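Local structure of fusolin (Unidentified entomopoxvirus, 4OW5) at the interface of chains A and B. The protein enhances the virulence of entomopoxviruses, crystallises in vivo into viral spindles, and carries a chitin-binding domain of the lytic polysaccharide monooxygenase family. Numbering follows the deposited sequence. Chains: chain A/B, Fusolin.

The interface of chains A and B. Residues chain A 6, 133-135; chain B 352-354.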
loop_
_atom_site.group_PDB
_atom_site.type_symbol
_atom_site.label_atom_id
_atom_site.label_comp_id
_atom_site.label_asym_id
_atom_site.label_seq_id
_atom_site.Cartn_x
_atom_site.Cartn_y
_atom_site.Cartn_z
ATOM N N PHE A 6 12.282 -14.438 -12.089
ATOM C CA PHE A 6 12.491 -13.352 -11.111
ATOM C C PHE A 6 12.308 -12.001 -11.771
ATOM O O PHE A 6 13.109 -11.689 -12.644
ATOM C CB PHE A 6 13.865 -13.397 -10.423
ATOM C CG PHE A 6 13.877 -12.399 -9.289
ATOM C CD1 PHE A 6 13.082 -12.595 -8.174
ATOM C CD2 PHE A 6 14.559 -11.194 -9.405
ATOM C CE1 PHE A 6 12.933 -11.606 -7.222
ATOM C CE2 PHE A 6 14.490 -10.231 -8.388
ATOM C CZ PHE A 6 13.681 -10.457 -7.293
ATOM N N PRO A 133 17.367 -1.097 -8.883
ATOM C CA PRO A 133 17.776 -2.119 -9.860
ATOM C C PRO A 133 17.322 -3.508 -9.460
ATOM O O PRO A 133 17.467 -3.886 -8.303
ATOM C CB PRO A 133 19.295 -2.046 -9.833
ATOM C CG PRO A 133 19.618 -1.574 -8.483
ATOM C CD PRO A 133 18.516 -0.617 -8.093
ATOM N N ILE A 134 16.732 -4.247 -10.389
ATOM C CA ILE A 134 16.419 -5.641 -10.152
ATOM C C ILE A 134 17.116 -6.434 -11.238
ATOM O O ILE A 134 17.065 -6.055 -12.406
ATOM C CB ILE A 134 14.916 -5.985 -10.021
ATOM C CG1 ILE A 134 14.187 -6.121 -11.349
ATOM C CG2 ILE A 134 14.232 -5.021 -9.077
ATOM C CD1 ILE A 134 12.715 -6.607 -11.193
ATOM N N GLU A 135 17.704 -7.565 -10.868
ATOM C CA GLU A 135 18.285 -8.416 -11.869
ATOM C C GLU A 135 17.218 -9.428 -12.318
ATOM O O GLU A 135 16.961 -10.406 -11.641
ATOM C CB GLU A 135 19.560 -9.090 -11.392
ATOM C CG GLU A 135 20.250 -9.829 -12.518
ATOM C CD GLU A 135 21.401 -10.696 -12.060
ATOM O OE1 GLU A 135 21.169 -11.606 -11.229
ATOM O OE2 GLU A 135 22.509 -10.545 -12.621
ATOM N N HIS B 352 19.318 -10.213 -5.260
ATOM C CA HIS B 352 19.283 -9.806 -6.676
ATOM C C HIS B 352 18.450 -8.558 -6.933
ATOM O O HIS B 352 18.093 -8.281 -8.081
ATOM C CB HIS B 352 18.835 -10.990 -7.548
ATOM C CG HIS B 352 19.752 -12.149 -7.364
ATOM N ND1 HIS B 352 21.031 -12.137 -7.891
ATOM C CD2 HIS B 352 19.621 -13.239 -6.575
ATOM C CE1 HIS B 352 21.597 -13.267 -7.484
ATOM N NE2 HIS B 352 20.793 -13.947 -6.677
ATOM N N THR B 353 18.280 -7.733 -5.905
ATOM C CA THR B 353 17.668 -6.409 -6.010
ATOM C C THR B 353 18.530 -5.452 -5.199
ATOM O O THR B 353 19.198 -5.869 -4.252
ATOM C CB THR B 353 16.200 -6.342 -5.566
ATOM O OG1 THR B 353 16.096 -6.493 -4.154
ATOM C CG2 THR B 353 15.310 -7.330 -6.285
ATOM N N GLY B 354 18.445 -4.185 -5.529
ATOM C CA GLY B 354 19.166 -3.159 -4.801
ATOM C C GLY B 354 20.562 -2.920 -5.316
ATOM O O GLY B 354 21.118 -3.680 -6.125
#
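Two backbone hydrogen bonds join A:Pro133 and A:Glu135 of one chain to B:Gly354 and B:His352 of the other. The amide N of A:Glu135 gives its hydrogen to the carbonyl O of B:His352 at 2.9 Å, almost straight at 172°. In the opposite sense, B:Gly354 N donates to A:Pro133 O at 3.0 Å, in a less straight bond. The pair flanks A:Ile134 and B:Thr353, which form an antiparallel beta bridge, and the bonds fix the register of the two backbones.

Apolar contact centres on the methyl group of B:Thr353. B:Thr353 CG2 lies in the plane of the A:Phe6 ring and touches its edge, 3.7 Å from A:Phe6 CZ, and CE2 is equally near. The two side chains run at about a right angle. B:Thr353 CG2 also meets A:Ile134 CG2 at 3.8 Å, so it rests against both an aromatic rim and an aliphatic branch. A chi1 of 70° sets B:Thr353 OG1 between its own N and carbonyl carbon and leaves CG2 anti to the carbonyl carbon, directed at chain A. At the other end, A:Pro133 CG packs on B:Gly354, 4.0 Å from CA.

A polar side-chain approach lies beside the bridge. The carboxylate of A:Glu135 and the imidazole of B:His352 are nearly parallel, 12° apart, with OE1 3.4 Å from ND1. This is proximity rather than a hydrogen bond, though the charge might favour a protonated ring.

Strand 131-140 of chain A supplies A:Pro133 to A:Glu135, while A:Phe6 closes strand 2-6. From chain B come the last residue of helix 338-352 and the following loop. In the deposited two-chain assembly this C-terminal segment packs on the beta-sheet of chain A, and the two-fold repeats the contact with the chains exchanged. The structure alone does not show whether this pairing is the biological one, though it may serve spindle assembly.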